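Water-soluble chlorophyll protein (Brassicaceae, PDB 5HPZ) binds chlorophyll in a water-soluble tetramer built on a Kunitz-inhibitor-type beta-trefoil, and probably tunes the pigment's spectrum by deforming its ring. Local coordinates at residues G28-A33 and I45-L50. Residues are numbered along the deposited sequence; the frame is centred on the assembly and turned at random. Where two conformers were deposited one is given.
Sequences GGLVPA and ITQTLL. With 68G (13'2-hydroxyl-Chlorophyll a), chain C.
L30 lays its CD2 methyl obliquely across the root of Q47, 3.8 Å from Q47 CB, on one face of a beta hairpin, strands 30-33 and 44-47 of the beta-trefoil. That face, which also carries I45, packs against L157 and I20. The pairing is antiparallel: V31 and T46 form the hydrogen-bonded pair, V31 N to T46 O and T46 N to V31 O each spanning 2.9 Å. Next to this pair, T48 N donates to G29 O, with an N-H...O angle of 166°, and G28 N hydrogen-bonds T48 O. Q47 closes this end: with CG anti to the backbone N (chi1 176°) and the chain extended, NE2 donates to an in-plane lone pair of G28 O at 3.0 Å and also bonds S25 OG. An alanine here would probably leave G28 O and S25 without this amide partner and the loop at G28 less firmly held. The opposite face, carrying V31 and T46, meets the chlorophyll. V31 sets CG1 and CG2 against the ring D side of the macrocycle, CG1 lying 3.5 Å from 68G C3D. T48 OG1 lies 3.0 Å from 68G O1A, though its one proton has another acceptor within reach, so this bond is not settled. The P32 carbonyl holds the pigment's metal, P32 O lying 2.5 Å from the magnesium, 68G MG.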
ATOM      1  N   GLY A  28       8.921  11.436 -16.870  1.00 39.57           N
ATOM      2  CA  GLY A  28       9.773  12.397 -16.113  1.00 33.59           C
ATOM      3  C   GLY A  28      11.099  11.819 -15.734  1.00 34.59           C
ATOM      4  O   GLY A  28      11.619  10.945 -16.436  1.00 34.04           O
ATOM      5  N   GLY A  29      11.634  12.275 -14.604  1.00 29.17           N
ATOM      6  CA  GLY A  29      12.949  11.854 -14.128  1.00 29.08           C
ATOM      7  C   GLY A  29      12.928  10.526 -13.411  1.00 25.74           C
ATOM      8  O   GLY A  29      11.881   9.914 -13.273  1.00 29.81           O
ATOM      9  N   LEU A  30      14.104  10.106 -12.958  1.00 26.09           N
ATOM     10  CA  LEU A  30      14.308   8.907 -12.187  1.00 25.50           C
ATOM     11  C   LEU A  30      14.049   9.154 -10.704  1.00 30.67           C
ATOM     12  O   LEU A  30      14.484  10.193 -10.151  1.00 30.71           O
ATOM     13  CB  LEU A  30      15.754   8.415 -12.344  1.00 24.17           C
ATOM     14  CG  LEU A  30      16.236   8.118 -13.775  1.00 24.82           C
ATOM     15  CD1 LEU A  30      17.570   7.445 -13.772  1.00 24.98           C
ATOM     16  CD2 LEU A  30      15.156   7.322 -14.519  1.00 27.17           C
ATOM     17  N   VAL A  31      13.375   8.187 -10.085  1.00 28.12           N
ATOM     18  CA  VAL A  31      12.875   8.294  -8.720  1.00 28.27           C
ATOM     19  C   VAL A  31      13.034   6.935  -8.075  1.00 25.16           C
ATOM     20  O   VAL A  31      13.034   5.888  -8.775  1.00 22.80           O
ATOM     21  CB  VAL A  31      11.394   8.729  -8.636  1.00 28.95           C
ATOM     22  CG1 VAL A  31      11.244  10.114  -9.255  1.00 29.43           C
ATOM     23  CG2 VAL A  31      10.454   7.661  -9.238  1.00 28.80           C
ATOM     24  N   PRO A  32      13.206   6.925  -6.754  1.00 24.86           N
ATOM     25  CA  PRO A  32      13.078   5.649  -6.040  1.00 25.48           C
ATOM     26  C   PRO A  32      11.675   5.070  -6.137  1.00 24.37           C
ATOM     27  O   PRO A  32      10.684   5.830  -6.113  1.00 26.17           O
ATOM     28  CB  PRO A  32      13.346   6.025  -4.572  1.00 26.61           C
ATOM     29  CG  PRO A  32      13.948   7.359  -4.613  1.00 26.48           C
ATOM     30  CD  PRO A  32      13.420   8.036  -5.821  1.00 25.61           C
ATOM     31  N   ALA A  33      11.581   3.744  -6.149  1.00 23.45           N
ATOM     32  CA  ALA A  33      10.298   3.121  -6.093  1.00 25.87           C
ATOM     33  C   ALA A  33      10.471   1.726  -5.703  1.00 25.01           C
ATOM     34  O   ALA A  33      11.477   1.128  -6.048  1.00 25.89           O
ATOM     35  CB  ALA A  33       9.602   3.183  -7.448  1.00 26.52           C
ATOM     36  N   ILE A  45      14.868   1.777  -8.680  1.00 22.13           N
ATOM     37  CA  ILE A  45      14.849   3.034  -9.341  1.00 23.98           C
ATOM     38  C   ILE A  45      14.043   2.931 -10.638  1.00 23.37           C
ATOM     39  O   ILE A  45      14.263   2.026 -11.442  1.00 24.70           O
ATOM     40  CB  ILE A  45      16.273   3.519  -9.662  1.00 22.66           C
ATOM     41  CG1 ILE A  45      17.143   3.451  -8.412  1.00 23.93           C
ATOM     42  CG2 ILE A  45      16.189   4.916 -10.237  1.00 25.01           C
ATOM     43  CD1 ILE A  45      18.606   3.775  -8.655  1.00 23.41           C
ATOM     44  N   THR A  46      13.045   3.796 -10.793  0.52 24.16           N
ATOM     45  CA  THR A  46      12.236   3.817 -12.014  0.52 25.90           C
ATOM     46  C   THR A  46      12.201   5.179 -12.604  1.00 26.96           C
ATOM     47  O   THR A  46      12.509   6.174 -11.922  1.00 27.89           O
ATOM     48  CB  THR A  46      10.764   3.393 -11.825  0.52 25.62           C
ATOM     49  OG1 THR A  46      10.076   4.282 -10.902  0.52 26.83           O
ATOM     50  CG2 THR A  46      10.691   1.972 -11.381  0.52 26.05           C
ATOM     51  N   GLN A  47      11.824   5.228 -13.877  1.00 24.09           N
ATOM     52  CA  GLN A  47      11.457   6.514 -14.464  1.00 28.13           C
ATOM     53  C   GLN A  47       9.967   6.762 -14.227  1.00 30.17           C
ATOM     54  O   GLN A  47       9.133   5.968 -14.561  1.00 33.78           O
ATOM     55  CB  GLN A  47      11.772   6.521 -15.966  1.00 30.41           C
ATOM     56  CG  GLN A  47      11.293   7.824 -16.589  1.00 35.32           C
ATOM     57  CD  GLN A  47      11.169   7.827 -18.089  1.00 39.34           C
ATOM     58  OE1 GLN A  47      11.254   6.774 -18.751  1.00 36.71           O
ATOM     59  NE2 GLN A  47      10.945   9.043 -18.657  1.00 38.05           N
ATOM     60  N   THR A  48       9.607   7.912 -13.706  1.00 30.87           N
ATOM     61  CA  THR A  48       8.227   8.170 -13.580  1.00 30.39           C
ATOM     62  C   THR A  48       7.590   8.420 -14.980  1.00 29.69           C
ATOM     63  O   THR A  48       8.217   8.917 -15.882  1.00 29.14           O
ATOM     64  CB  THR A  48       7.962   9.302 -12.584  1.00 30.39           C
ATOM     65  OG1 THR A  48       6.549   9.440 -12.439  1.00 37.89           O
ATOM     66  CG2 THR A  48       8.526  10.552 -13.062  1.00 29.20           C
ATOM     67  N   LEU A  49       6.343   8.013 -15.117  1.00 33.60           N
ATOM     68  CA  LEU A  49       5.547   8.177 -16.329  1.00 39.24           C
ATOM     69  C   LEU A  49       4.924   9.548 -16.410  1.00 38.79           C
ATOM     70  O   LEU A  49       4.414   9.960 -17.449  1.00 35.96           O
ATOM     71  CB  LEU A  49       4.432   7.131 -16.329  1.00 41.50           C
ATOM     72  CG  LEU A  49       4.819   5.678 -16.599  1.00 45.63           C
ATOM     73  CD1 LEU A  49       3.612   4.780 -16.406  1.00 43.90           C
ATOM     74  CD2 LEU A  49       5.451   5.529 -18.006  1.00 47.89           C
ATOM     75  N   LEU A  50       4.950  10.247 -15.285  1.00 37.72           N
ATOM     76  CA  LEU A  50       4.305  11.539 -15.180  1.00 36.27           C
ATOM     77  C   LEU A  50       5.179  12.611 -15.795  1.00 33.66           C
ATOM     78  O   LEU A  50       6.304  12.838 -15.363  1.00 36.11           O
ATOM     79  CB  LEU A  50       4.033  11.860 -13.702  1.00 34.50           C
ATOM     80  CG  LEU A  50       3.001  10.956 -12.996  1.00 38.50           C
ATOM     81  CD1 LEU A  50       2.632  11.577 -11.650  1.00 34.17           C
ATOM     82  CD2 LEU A  50       1.738  10.697 -13.833  1.00 40.51           C
TER
HETATM   83  C1  68G C1001       3.198   7.037 -11.263  1.00 44.48           C
HETATM   84  C2  68G C1001       2.090   7.597 -10.361  1.00 44.10           C
HETATM   85  C3  68G C1001       0.996   6.687 -10.012  1.00 47.13           C
HETATM   86  C4  68G C1001       1.090   5.337 -10.647  1.00 55.61           C
HETATM   87  C5  68G C1001      -0.231   7.084  -9.188  1.00 47.69           C
HETATM   88  C6  68G C1001       0.054   7.159  -7.722  1.00 48.52           C
HETATM   89  C7  68G C1001       0.601   5.895  -7.147  1.00 46.13           C
HETATM   90  C8  68G C1001       0.373   6.020  -5.654  1.00 47.45           C
HETATM   91  C9  68G C1001       1.230   7.121  -4.982  1.00 46.45           C
HETATM   92  C10 68G C1001       0.765   4.712  -5.019  1.00 49.72           C
HETATM   93  C11 68G C1001      -0.496   4.044  -4.656  1.00 53.71           C
HETATM   94  C12 68G C1001       0.006   2.843  -3.866  1.00 55.18           C
HETATM   95  C13 68G C1001      -0.759   1.641  -4.420  1.00 56.33           C
HETATM   96  C14 68G C1001      -2.294   1.854  -4.310  1.00 54.50           C
HETATM   97  C15 68G C1001      -0.284   0.412  -3.617  1.00 51.60           C
HETATM   98  C16 68G C1001      -0.522  -0.874  -4.402  1.00 53.15           C
HETATM   99  C17 68G C1001       0.042  -1.934  -3.470  1.00 47.11           C
HETATM  100  C18 68G C1001      -0.214  -3.234  -4.151  1.00 46.71           C
HETATM  101  C19 68G C1001       0.817  -4.234  -3.682  1.00 44.22           C
HETATM  102  C20 68G C1001      -1.583  -3.720  -3.674  1.00 54.19           C
HETATM  103  O2A 68G C1001       3.890   5.866 -10.709  1.00 39.43           O
HETATM  104  CGA 68G C1001       5.138   5.894 -11.246  1.00 38.20           C
HETATM  105  O1A 68G C1001       5.503   6.634 -12.174  1.00 39.29           O
HETATM  106  CBA 68G C1001       6.110   4.992 -10.572  1.00 34.79           C
HETATM  107  CAA 68G C1001       6.888   5.882  -9.548  1.00 31.43           C
HETATM  108  C2A 68G C1001       6.027   6.320  -8.315  1.00 27.08           C
HETATM  109  C3A 68G C1001       5.752   5.130  -7.492  1.00 26.11           C
HETATM  110  CMA 68G C1001       4.355   5.323  -6.984  1.00 26.54           C
HETATM  111  C4A 68G C1001       6.651   5.176  -6.335  1.00 24.12           C
HETATM  112  CHB 68G C1001       6.744   4.279  -5.356  1.00 23.29           C
HETATM  113  NA  68G C1001       7.273   6.331  -6.396  1.00 23.88           N
HETATM  114  C1A 68G C1001       6.892   7.069  -7.448  1.00 26.70           C
HETATM  115  CHA 68G C1001       7.348   8.321  -7.627  1.00 28.79           C
HETATM  116  CBD 68G C1001       6.981   9.324  -8.590  1.00 31.34           C
HETATM  117  CGD 68G C1001       5.552   9.606  -8.578  1.00 33.93           C
HETATM  118  O1D 68G C1001       4.873   9.664  -9.630  1.00 35.19           O
HETATM  119  O2D 68G C1001       4.976   9.788  -7.370  1.00 30.19           O
HETATM  120  CED 68G C1001       3.590  10.034  -7.453  1.00 34.20           C
HETATM  121  O   68G C1001       7.211   8.978  -9.903  1.00 32.87           O
HETATM  122  CAD 68G C1001       7.754  10.483  -8.239  1.00 33.22           C
HETATM  123  OBD 68G C1001       7.755  11.558  -8.910  1.00 32.34           O
HETATM  124  C3D 68G C1001       8.489  10.195  -7.121  1.00 32.33           C
HETATM  125  C2D 68G C1001       9.379  10.571  -6.161  1.00 31.17           C
HETATM  126  CMD 68G C1001       9.957  11.808  -6.072  1.00 31.30           C
HETATM  127  C4D 68G C1001       8.210   8.932  -6.800  1.00 29.60           C
HETATM  128  ND  68G C1001       8.842   8.536  -5.708  1.00 31.68           N
HETATM  129  C1D 68G C1001       9.596   9.567  -5.286  1.00 29.67           C
HETATM  130  CHD 68G C1001      10.408   9.541  -4.159  1.00 30.72           C
HETATM  131  C4C 68G C1001      10.587   8.594  -3.219  1.00 28.83           C
HETATM  132  NC  68G C1001      10.023   7.351  -3.310  1.00 34.63           N
HETATM  133 MG   68G C1001       8.751   6.741  -4.795  1.00 35.04          MG
HETATM  134  C3C 68G C1001      11.337   8.573  -2.074  1.00 30.03           C
HETATM  135  CAC 68G C1001      12.174   9.701  -1.515  1.00 32.88           C
HETATM  136  CBC 68G C1001      11.143  10.585  -0.731  1.00 32.26           C
HETATM  137  C2C 68G C1001      11.198   7.364  -1.487  1.00 33.14           C
HETATM  138  CMC 68G C1001      11.798   7.004  -0.330  1.00 32.25           C
HETATM  139  C1C 68G C1001      10.372   6.592  -2.253  1.00 27.77           C
HETATM  140  CHC 68G C1001       9.931   5.337  -2.071  1.00 29.89           C
HETATM  141  C4B 68G C1001       8.900   4.687  -2.657  1.00 28.66           C
HETATM  142  NB  68G C1001       8.432   4.996  -3.874  1.00 27.10           N
HETATM  143  C1B 68G C1001       7.418   4.190  -4.185  1.00 27.60           C
HETATM  144  C2B 68G C1001       7.237   3.354  -3.123  1.00 29.05           C
HETATM  145  CMB 68G C1001       6.290   2.386  -3.048  1.00 26.53           C
HETATM  146  C3B 68G C1001       8.187   3.632  -2.214  1.00 28.09           C
HETATM  147  CAB 68G C1001       8.437   3.144  -0.987  1.00 27.20           C
HETATM  148  CBB 68G C1001       8.079   1.774  -0.451  1.00 28.15           C